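Local coordinates for ORF 37 (Human herpesvirus 8 type M, PDB 3POV), which cuts double-stranded and single-stranded DNA as a metal-dependent endonuclease and exonuclease, processing branched viral DNA intermediates so that unit-length genomes can be packaged, at residues E187-L192 and I247-K252; G409-R414 and E434-L439. All coordinates share one frame; numbering follows the deposited sequence.

Overall arrangement
Both contacts belong to the PD-(D/E)XK nuclease core of the chain. Contact 1 sets helix 181-197 against strand 243-250. Contact 2 pairs strand 403-412 with strand 435-443. Strands 243-250 and 403-412 are parallel neighbours in the central mixed sheet, so the contacts lie side by side, with centres about 8 Å apart. Arg250 N lies 2.8 Å from Gly409 O, and Arg250 O lies 3.1 Å from Phe411 N; both are probable hydrogen bonds. Contact 1 includes Ile247 of the magnesium site, and the end of its strand and the following turn touch the bound DNA. Contact 2 is farther away: its nearest atom is about 7 Å from the nucleic acid.

Contact 1: E187-L192 and I247-K252. With nucleotides of chain B.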
ATOM      1  N   GLU A 187       5.475   3.571  11.897  1.00 30.34           N
ATOM      2  CA  GLU A 187       5.971   4.914  12.145  1.00 50.41           C
ATOM      3  C   GLU A 187       7.424   4.880  12.619  1.00 46.02           C
ATOM      4  O   GLU A 187       8.207   5.783  12.316  1.00 41.84           O
ATOM      5  CB  GLU A 187       5.086   5.639  13.159  1.00 61.02           C
ATOM      6  CG  GLU A 187       4.793   7.083  12.786  1.00 77.58           C
ATOM      7  CD  GLU A 187       6.048   7.936  12.721  1.00 90.62           C
ATOM      8  OE1 GLU A 187       6.349   8.626  13.720  1.00 92.99           O
ATOM      9  OE2 GLU A 187       6.733   7.922  11.673  1.00 92.38           O
ATOM     10  N   VAL A 188       7.774   3.828  13.356  1.00 41.46           N
ATOM     11  CA  VAL A 188       9.137   3.638  13.840  1.00 34.54           C
ATOM     12  C   VAL A 188      10.081   3.419  12.668  1.00 29.42           C
ATOM     13  O   VAL A 188      11.098   4.109  12.535  1.00 29.71           O
ATOM     14  CB  VAL A 188       9.226   2.444  14.814  1.00 34.23           C
ATOM     15  CG1 VAL A 188      10.670   2.187  15.233  1.00 33.80           C
ATOM     16  CG2 VAL A 188       8.342   2.687  16.028  1.00 30.53           C
ATOM     17  N   VAL A 189       9.732   2.455  11.817  1.00 33.50           N
ATOM     18  CA  VAL A 189      10.488   2.200  10.595  1.00 32.07           C
ATOM     19  C   VAL A 189      10.600   3.473   9.759  1.00 31.50           C
ATOM     20  O   VAL A 189      11.635   3.745   9.156  1.00 35.93           O
ATOM     21  CB  VAL A 189       9.852   1.084   9.747  1.00 30.27           C
ATOM     22  CG1 VAL A 189      10.617   0.908   8.447  1.00 27.19           C
ATOM     23  CG2 VAL A 189       9.816  -0.223  10.524  1.00 29.02           C
ATOM     24  N   LYS A 190       9.535   4.263   9.736  1.00 29.32           N
ATOM     25  CA  LYS A 190       9.562   5.508   8.983  1.00 38.06           C
ATOM     26  C   LYS A 190      10.550   6.490   9.600  1.00 37.73           C
ATOM     27  O   LYS A 190      11.337   7.118   8.887  1.00 37.80           O
ATOM     28  CB  LYS A 190       8.163   6.123   8.881  1.00 40.54           C
ATOM     29  CG  LYS A 190       8.141   7.489   8.219  1.00 45.98           C
ATOM     30  CD  LYS A 190       6.954   7.626   7.279  1.00 53.45           C
ATOM     31  CE  LYS A 190       5.649   7.272   7.970  1.00 57.57           C
ATOM     32  NZ  LYS A 190       4.497   7.280   7.028  1.00 59.52           N
ATOM     33  N   THR A 191      10.510   6.617  10.923  1.00 31.32           N
ATOM     34  CA  THR A 191      11.469   7.450  11.635  1.00 34.05           C
ATOM     35  C   THR A 191      12.897   7.022  11.292  1.00 40.70           C
ATOM     36  O   THR A 191      13.775   7.860  11.092  1.00 40.67           O
ATOM     37  CB  THR A 191      11.266   7.370  13.159  1.00 41.89           C
ATOM     38  OG1 THR A 191      10.011   7.964  13.511  1.00 40.09           O
ATOM     39  CG2 THR A 191      12.390   8.092  13.894  1.00 40.24           C
ATOM     40  N   LEU A 192      13.119   5.713  11.218  1.00 28.62           N
ATOM     41  CA  LEU A 192      14.429   5.170  10.877  1.00 32.44           C
ATOM     42  C   LEU A 192      14.915   5.668   9.526  1.00 38.08           C
ATOM     43  O   LEU A 192      16.026   6.184   9.409  1.00 39.09           O
ATOM     44  CB  LEU A 192      14.389   3.639  10.873  1.00 39.95           C
ATOM     45  CG  LEU A 192      14.779   2.889  12.150  1.00 39.16           C
ATOM     46  CD1 LEU A 192      14.685   3.784  13.372  1.00 47.82           C
ATOM     47  CD2 LEU A 192      13.909   1.659  12.316  1.00 32.39           C
ATOM     48  N   ILE A 247       6.835   0.206   3.670  1.00 30.27           N
ATOM     49  CA  ILE A 247       7.220  -0.107   5.044  1.00 39.78           C
ATOM     50  C   ILE A 247       6.461  -1.297   5.635  1.00 42.06           C
ATOM     51  O   ILE A 247       5.233  -1.258   5.754  1.00 41.05           O
ATOM     52  CB  ILE A 247       7.009   1.109   5.967  1.00 41.15           C
ATOM     53  CG1 ILE A 247       7.981   2.233   5.594  1.00 39.16           C
ATOM     54  CG2 ILE A 247       7.153   0.701   7.432  1.00 29.31           C
ATOM     55  CD1 ILE A 247       7.887   3.443   6.499  1.00 42.43           C
ATOM     56  N   LYS A 248       7.198  -2.345   6.010  1.00 32.24           N
ATOM     57  CA  LYS A 248       6.603  -3.518   6.648  1.00 32.53           C
ATOM     58  C   LYS A 248       7.196  -3.761   8.043  1.00 33.54           C
ATOM     59  O   LYS A 248       8.111  -3.051   8.462  1.00 33.23           O
ATOM     60  CB  LYS A 248       6.787  -4.754   5.766  1.00 35.67           C
ATOM     61  CG  LYS A 248       6.162  -4.629   4.378  1.00 42.81           C
ATOM     62  CD  LYS A 248       4.694  -4.246   4.477  1.00 41.50           C
ATOM     63  CE  LYS A 248       4.030  -4.164   3.114  1.00 36.30           C
ATOM     64  NZ  LYS A 248       2.672  -3.553   3.216  1.00 32.82           N
ATOM     65  N   CYS A 249       6.681  -4.764   8.752  1.00 35.17           N
ATOM     66  CA  CYS A 249       7.135  -5.075  10.113  1.00 31.73           C
ATOM     67  C   CYS A 249       7.167  -6.577  10.396  1.00 35.03           C
ATOM     68  O   CYS A 249       6.188  -7.277  10.154  1.00 35.73           O
ATOM     69  CB  CYS A 249       6.225  -4.410  11.148  1.00 30.52           C
ATOM     70  SG  CYS A 249       6.244  -2.609  11.190  1.00 45.74           S
ATOM     71  N   ARG A 250       8.290  -7.067  10.920  1.00 28.28           N
ATOM     72  CA  ARG A 250       8.372  -8.452  11.389  1.00 26.66           C
ATOM     73  C   ARG A 250       8.422  -8.504  12.923  1.00 36.99           C
ATOM     74  O   ARG A 250       9.103  -7.691  13.561  1.00 35.15           O
ATOM     75  CB  ARG A 250       9.596  -9.168  10.813  1.00 34.94           C
ATOM     76  CG  ARG A 250       9.474  -9.647   9.373  1.00 45.41           C
ATOM     77  CD  ARG A 250       8.402 -10.706   9.191  1.00 43.11           C
ATOM     78  NE  ARG A 250       7.135 -10.096   8.807  1.00 53.63           N
ATOM     79  CZ  ARG A 250       6.605 -10.152   7.592  1.00 50.17           C
ATOM     80  NH1 ARG A 250       7.213 -10.812   6.622  1.00 48.36           N
ATOM     81  NH2 ARG A 250       5.453  -9.553   7.354  1.00 56.57           N
ATOM     82  N   PHE A 251       7.710  -9.468  13.504  1.00 36.85           N
ATOM     83  CA  PHE A 251       7.649  -9.615  14.956  1.00 38.49           C
ATOM     84  C   PHE A 251       8.076 -11.003  15.458  1.00 44.42           C
ATOM     85  O   PHE A 251       8.333 -11.180  16.646  1.00 44.26           O
ATOM     86  CB  PHE A 251       6.240  -9.280  15.454  1.00 36.06           C
ATOM     87  CG  PHE A 251       5.834  -7.869  15.184  1.00 40.35           C
ATOM     88  CD1 PHE A 251       6.244  -6.846  16.024  1.00 33.96           C
ATOM     89  CD2 PHE A 251       5.059  -7.554  14.075  1.00 42.98           C
ATOM     90  CE1 PHE A 251       5.880  -5.533  15.766  1.00 35.19           C
ATOM     91  CE2 PHE A 251       4.690  -6.246  13.816  1.00 36.47           C
ATOM     92  CZ  PHE A 251       5.102  -5.235  14.659  1.00 28.84           C
ATOM     93  N   LYS A 252       8.143 -11.974  14.550  1.00 44.03           N
ATOM     94  CA  LYS A 252       8.480 -13.359  14.882  1.00 42.01           C
ATOM     95  C   LYS A 252       9.871 -13.534  15.477  1.00 31.88           C
ATOM     96  O   LYS A 252      10.244 -14.636  15.850  1.00 28.21           O
ATOM     97  CB  LYS A 252       8.439 -14.224  13.623  1.00 53.19           C
ATOM     98  CG  LYS A 252       7.086 -14.467  13.036  1.00 61.98           C
ATOM     99  CD  LYS A 252       7.227 -15.305  11.780  1.00 64.97           C
ATOM    100  CE  LYS A 252       8.234 -14.687  10.818  1.00 55.91           C
ATOM    101  NZ  LYS A 252       8.226 -15.381   9.501  1.00 44.33           N
TER
ATOM    102  P    DG B   3       5.258 -11.820  11.581  1.00 40.51           P
ATOM    103  OP1  DG B   3       6.618 -11.512  12.059  1.00 47.10           O
ATOM    104  OP2  DG B   3       5.080 -12.533  10.301  1.00 47.25           O
ATOM    105  O5'  DG B   3       4.468 -12.660  12.677  1.00 42.68           O
ATOM    106  C5'  DG B   3       4.351 -12.197  14.000  1.00 42.41           C
ATOM    107  C4'  DG B   3       3.562 -13.238  14.761  1.00 49.78           C
ATOM    108  O4'  DG B   3       2.192 -13.156  14.319  1.00 54.22           O
ATOM    109  C3'  DG B   3       4.007 -14.677  14.513  1.00 52.56           C
ATOM    110  O3'  DG B   3       4.393 -15.292  15.741  1.00 57.22           O
ATOM    111  C2'  DG B   3       2.796 -15.373  13.893  1.00 53.77           C
ATOM    112  C1'  DG B   3       1.648 -14.454  14.280  1.00 58.62           C
ATOM    113  N9   DG B   3       0.582 -14.390  13.296  1.00 68.48           N
ATOM    114  C8   DG B   3       0.712 -14.119  11.956  1.00 73.29           C
ATOM    115  N7   DG B   3      -0.426 -14.111  11.320  1.00 78.25           N
ATOM    116  C5   DG B   3      -1.365 -14.389  12.304  1.00 77.38           C
ATOM    117  C6   DG B   3      -2.768 -14.510  12.207  1.00 79.76           C
ATOM    118  O6   DG B   3      -3.476 -14.390  11.197  1.00 74.57           O
ATOM    119  N1   DG B   3      -3.346 -14.798  13.443  1.00 85.49           N
ATOM    120  C2   DG B   3      -2.648 -14.951  14.620  1.00 86.35           C
ATOM    121  N2   DG B   3      -3.376 -15.229  15.712  1.00 86.71           N
ATOM    122  N3   DG B   3      -1.327 -14.841  14.723  1.00 78.58           N
ATOM    123  C4   DG B   3      -0.761 -14.559  13.528  1.00 73.60           C
ATOM    124  P    DG B   2       1.362  -7.901   7.547  1.00 57.79           P
ATOM    125  OP1  DG B   2       2.369  -7.136   6.787  1.00 59.03           O
ATOM    126  OP2  DG B   2       0.504  -8.898   6.871  1.00 59.83           O
ATOM    127  O5'  DG B   2       2.103  -8.654   8.750  1.00 52.15           O
ATOM    128  C5'  DG B   2       2.751  -7.904   9.770  1.00 34.85           C
ATOM    129  C4'  DG B   2       2.849  -8.762  11.007  1.00 37.17           C
ATOM    130  O4'  DG B   2       1.531  -8.906  11.575  1.00 38.44           O
ATOM    131  C3'  DG B   2       3.377 -10.166  10.740  1.00 41.32           C
ATOM    132  O3'  DG B   2       4.481 -10.417  11.602  1.00 39.63           O
ATOM    133  C2'  DG B   2       2.195 -11.099  11.000  1.00 40.53           C
ATOM    134  C1'  DG B   2       1.271 -10.257  11.872  1.00 45.91           C
ATOM    135  N9   DG B   2      -0.146 -10.501  11.631  1.00 59.02           N
ATOM    136  C8   DG B   2      -0.817 -10.372  10.440  1.00 65.30           C
ATOM    137  N7   DG B   2      -2.087 -10.654  10.525  1.00 68.14           N
ATOM    138  C5   DG B   2      -2.269 -10.990  11.861  1.00 66.26           C
ATOM    139  C6   DG B   2      -3.442 -11.383  12.541  1.00 72.00           C
ATOM    140  O6   DG B   2      -4.584 -11.519  12.080  1.00 69.28           O
ATOM    141  N1   DG B   2      -3.193 -11.633  13.890  1.00 81.23           N
ATOM    142  C2   DG B   2      -1.963 -11.512  14.496  1.00 77.65           C
ATOM    143  N2   DG B   2      -1.920 -11.794  15.806  1.00 78.75           N
ATOM    144  N3   DG B   2      -0.853 -11.143  13.866  1.00 64.81           N
ATOM    145  C4   DG B   2      -1.084 -10.900  12.556  1.00 61.78           C
TER
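Val189 packs on Ile247 where helix 181-197 crosses the central sheet of the PD-(D/E)XK nuclease fold. The axes of helix segment 187-192 and strand segment 247-250 come within 8.3 Å at an angle of 119°. The apolar contact is made by branches. Ile247 CG2, anti to the backbone N, lies 3.6 Å from Val189 CB and touches Val189 CG1 as well. The extended CG1-CD1 arm of Ile247 (chi2 -177°) carries CD1 to Lys190 CB. Val189 CG2 lies 3.9 Å from Lys248 O and makes a looser contact with Cys249 SG. Through Ile247, a residue of the magnesium site, the helix packs on the metal-site strand.

Two lysine ends find their partners outside the segments. Lys190 NZ donates hydrogen bonds to Leu205 O and Asp223 O. Lys248 NZ makes a salt bridge with Glu246, which binds magnesium with Asp223 and Ile247.

Arg250 and the turn that follows the strand hold DNA of chain B. DG3 OP2 lies over one face of the Arg250 guanidinium, while Arg250 NH1 forms a salt bridge with Asp304. The Phe251 ring turns its edge to the DG2 sugar. Two backbone amides hold the same phosphate oxygen: Phe251 N donates to DG3 OP1 at 2.7 Å and 166°, and Lys252 N to DG3 OP1 at 3.0 Å.

Contact 2: G409-R414 and E434-L439; sequences GFFRKR and EIPTLL
A classic beta bulge shifts the register of the antiparallel strands 403-412 and 435-443 by one residue in the central sheet of the nuclease. Thr437 and Leu438 both face Phe410. Phe410 O takes a nearly straight bond from Thr437 N (2.7 Å, 175°) and a weak one from Leu438 N. Phe410 N returns a bond to Leu438 O at 2.9 Å. Beyond the bulge, Arg412 and Ile435 form a hydrogen-bonded pair, with Arg412 N to Ile435 O at 2.8 Å and Ile435 N to Arg412 O at 2.9 Å.

Side chains divide between the two faces. Phe411 turns its ring edge to Glu434 O, and its CE1 lies 4.1 Å from Pro436 CB; this face meets helix 181-197. On the face of Phe410, Leu438 CB packs against Phe410 CB. Arg412 has CG between the backbone N and the carbonyl carbon (chi1 67°), and its extended chain runs past Thr437 CG2, 3.6 Å from Arg412 CG. Ile435 CG2 and CD1 lie over one face of the Arg412 guanidinium, and CG1 and CD1 over one face of that of Arg414. Asp418 OD2 forms a salt bridge with Arg412 NH1. Val433 O accepts from Arg414 NE, and Asp430 O from Arg414 NH2. The main polar partners of both arginines thus lie outside the strand pair, while Ile435 supplies an apolar surface against the flat groups.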
ATOM      1  N   GLY A 409      11.187  -3.479   9.347  1.00 36.23           N
ATOM      2  CA  GLY A 409      11.766  -3.404  10.671  1.00 33.96           C
ATOM      3  C   GLY A 409      11.479  -4.680  11.432  1.00 33.04           C
ATOM      4  O   GLY A 409      10.359  -5.196  11.391  1.00 32.88           O
ATOM      5  N   PHE A 410      12.503  -5.196  12.105  1.00 33.71           N
ATOM      6  CA  PHE A 410      12.344  -6.331  13.015  1.00 37.21           C
ATOM      7  C   PHE A 410      12.294  -5.833  14.458  1.00 35.87           C
ATOM      8  O   PHE A 410      13.194  -5.131  14.913  1.00 41.09           O
ATOM      9  CB  PHE A 410      13.473  -7.348  12.808  1.00 32.43           C
ATOM     10  CG  PHE A 410      13.423  -8.033  11.470  1.00 34.14           C
ATOM     11  CD1 PHE A 410      12.959  -9.333  11.357  1.00 35.53           C
ATOM     12  CD2 PHE A 410      13.806  -7.364  10.319  1.00 34.10           C
ATOM     13  CE1 PHE A 410      12.894  -9.962  10.121  1.00 40.18           C
ATOM     14  CE2 PHE A 410      13.744  -7.989   9.081  1.00 35.44           C
ATOM     15  CZ  PHE A 410      13.288  -9.288   8.980  1.00 32.90           C
ATOM     16  N   PHE A 411      11.229  -6.191  15.164  1.00 34.52           N
ATOM     17  CA  PHE A 411      10.967  -5.665  16.502  1.00 34.52           C
ATOM     18  C   PHE A 411      11.063  -6.736  17.587  1.00 33.61           C
ATOM     19  O   PHE A 411      10.899  -7.921  17.309  1.00 42.01           O
ATOM     20  CB  PHE A 411       9.569  -5.033  16.547  1.00 32.85           C
ATOM     21  CG  PHE A 411       9.449  -3.756  15.766  1.00 37.02           C
ATOM     22  CD1 PHE A 411       9.569  -2.528  16.399  1.00 36.60           C
ATOM     23  CD2 PHE A 411       9.207  -3.782  14.397  1.00 37.55           C
ATOM     24  CE1 PHE A 411       9.454  -1.346  15.687  1.00 39.58           C
ATOM     25  CE2 PHE A 411       9.095  -2.603  13.675  1.00 37.40           C
ATOM     26  CZ  PHE A 411       9.217  -1.382  14.319  1.00 41.63           C
ATOM     27  N   ARG A 412      11.320  -6.307  18.821  1.00 33.29           N
ATOM     28  CA  ARG A 412      11.249  -7.188  19.996  1.00 38.10           C
ATOM     29  C   ARG A 412      10.504  -6.468  21.116  1.00 34.67           C
ATOM     30  O   ARG A 412      10.513  -5.235  21.181  1.00 27.99           O
ATOM     31  CB  ARG A 412      12.647  -7.615  20.483  1.00 29.16           C
ATOM     32  CG  ARG A 412      13.496  -6.474  21.053  1.00 29.51           C
ATOM     33  CD  ARG A 412      14.828  -6.960  21.636  1.00 31.59           C
ATOM     34  NE  ARG A 412      15.692  -5.846  22.024  1.00 24.66           N
ATOM     35  CZ  ARG A 412      15.610  -5.202  23.188  1.00 35.84           C
ATOM     36  NH1 ARG A 412      14.702  -5.563  24.090  1.00 27.36           N
ATOM     37  NH2 ARG A 412      16.434  -4.193  23.452  1.00 30.23           N
ATOM     38  N   LYS A 413       9.849  -7.230  21.985  1.00 34.20           N
ATOM     39  CA  LYS A 413       9.153  -6.629  23.119  1.00 37.19           C
ATOM     40  C   LYS A 413      10.168  -6.010  24.068  1.00 31.48           C
ATOM     41  O   LYS A 413      11.264  -6.545  24.237  1.00 26.14           O
ATOM     42  CB  LYS A 413       8.311  -7.668  23.857  1.00 41.40           C
ATOM     43  CG  LYS A 413       7.236  -8.314  23.000  1.00 54.67           C
ATOM     44  CD  LYS A 413       6.367  -9.255  23.820  1.00 65.74           C
ATOM     45  CE  LYS A 413       5.312  -9.923  22.953  1.00 74.20           C
ATOM     46  NZ  LYS A 413       5.927 -10.792  21.910  1.00 81.24           N
ATOM     47  N   ARG A 414       9.810  -4.874  24.665  1.00 33.12           N
ATOM     48  CA  ARG A 414      10.667  -4.221  25.652  1.00 35.88           C
ATOM     49  C   ARG A 414      10.899  -5.116  26.872  1.00 42.46           C
ATOM     50  O   ARG A 414      10.003  -5.836  27.314  1.00 37.46           O
ATOM     51  CB  ARG A 414      10.054  -2.897  26.110  1.00 38.64           C
ATOM     52  CG  ARG A 414       9.983  -1.815  25.038  1.00 40.25           C
ATOM     53  CD  ARG A 414       9.416  -0.526  25.614  1.00 35.71           C
ATOM     54  NE  ARG A 414       9.376   0.561  24.639  1.00 39.27           N
ATOM     55  CZ  ARG A 414      10.268   1.546  24.573  1.00 46.84           C
ATOM     56  NH1 ARG A 414      11.281   1.593  25.426  1.00 49.22           N
ATOM     57  NH2 ARG A 414      10.145   2.490  23.652  1.00 54.42           N
ATOM     58  N   GLU A 434       7.185  -1.277  20.475  1.00 41.99           N
ATOM     59  CA  GLU A 434       8.261  -2.253  20.584  1.00 39.92           C
ATOM     60  C   GLU A 434       9.591  -1.676  20.117  1.00 45.25           C
ATOM     61  O   GLU A 434       9.646  -0.580  19.565  1.00 51.88           O
ATOM     62  CB  GLU A 434       7.921  -3.531  19.817  1.00 33.36           C
ATOM     63  CG  GLU A 434       6.652  -4.197  20.315  1.00 46.56           C
ATOM     64  CD  GLU A 434       6.481  -5.606  19.789  1.00 62.60           C
ATOM     65  OE1 GLU A 434       5.333  -6.102  19.765  1.00 68.64           O
ATOM     66  OE2 GLU A 434       7.496  -6.220  19.400  1.00 64.57           O
ATOM     67  N   ILE A 435      10.664  -2.421  20.353  1.00 38.69           N
ATOM     68  CA  ILE A 435      12.003  -1.951  20.043  1.00 34.21           C
ATOM     69  C   ILE A 435      12.508  -2.581  18.756  1.00 41.61           C
ATOM     70  O   ILE A 435      12.457  -3.803  18.591  1.00 39.27           O
ATOM     71  CB  ILE A 435      12.993  -2.239  21.202  1.00 37.29           C
ATOM     72  CG1 ILE A 435      12.605  -1.430  22.441  1.00 28.83           C
ATOM     73  CG2 ILE A 435      14.429  -1.932  20.781  1.00 30.19           C
ATOM     74  CD1 ILE A 435      13.501  -1.657  23.616  1.00 32.99           C
ATOM     75  N   PRO A 436      12.982  -1.737  17.827  1.00 41.72           N
ATOM     76  CA  PRO A 436      13.535  -2.194  16.553  1.00 36.45           C
ATOM     77  C   PRO A 436      14.966  -2.689  16.721  1.00 33.75           C
ATOM     78  O   PRO A 436      15.805  -1.985  17.283  1.00 35.49           O
ATOM     79  CB  PRO A 436      13.506  -0.927  15.695  1.00 37.44           C
ATOM     80  CG  PRO A 436      13.678   0.176  16.682  1.00 36.36           C
ATOM     81  CD  PRO A 436      12.953  -0.266  17.921  1.00 35.86           C
ATOM     82  N   THR A 437      15.235  -3.889  16.220  1.00 35.45           N
ATOM     83  CA  THR A 437      16.553  -4.498  16.327  1.00 37.89           C
ATOM     84  C   THR A 437      17.253  -4.524  14.967  1.00 47.50           C
ATOM     85  O   THR A 437      18.468  -4.330  14.874  1.00 46.40           O
ATOM     86  CB  THR A 437      16.452  -5.932  16.886  1.00 33.95           C
ATOM     87  OG1 THR A 437      15.759  -6.765  15.950  1.00 30.17           O
ATOM     88  CG2 THR A 437      15.693  -5.936  18.218  1.00 31.82           C
ATOM     89  N   LEU A 438      16.472  -4.753  13.914  1.00 48.06           N
ATOM     90  CA  LEU A 438      16.998  -4.855  12.558  1.00 45.93           C
ATOM     91  C   LEU A 438      16.196  -4.008  11.574  1.00 44.18           C
ATOM     92  O   LEU A 438      14.990  -3.824  11.737  1.00 39.88           O
ATOM     93  CB  LEU A 438      16.935  -6.306  12.083  1.00 44.94           C
ATOM     94  CG  LEU A 438      18.164  -7.207  12.095  1.00 45.37           C
ATOM     95  CD1 LEU A 438      17.842  -8.459  11.296  1.00 38.22           C
ATOM     96  CD2 LEU A 438      19.381  -6.501  11.516  1.00 53.01           C
ATOM     97  N   LEU A 439      16.870  -3.518  10.538  1.00 42.35           N
ATOM     98  CA  LEU A 439      16.206  -2.831   9.435  1.00 36.38           C
ATOM     99  C   LEU A 439      16.768  -3.337   8.110  1.00 38.54           C
ATOM    100  O   LEU A 439      17.931  -3.104   7.796  1.00 42.34           O
ATOM    101  CB  LEU A 439      16.387  -1.313   9.556  1.00 32.67           C
ATOM    102  CG  LEU A 439      15.542  -0.387   8.662  1.00 39.92           C
ATOM    103  CD1 LEU A 439      16.309   0.083   7.438  1.00 35.25           C
ATOM    104  CD2 LEU A 439      14.207  -1.019   8.259  1.00 38.53           C
TER
HETATM  105  O   HOH W   1      13.899  -8.584  16.732  1.00 42.04           O
HETATM  106  O   HOH W   2       5.107  -9.455  19.196  1.00 65.38           O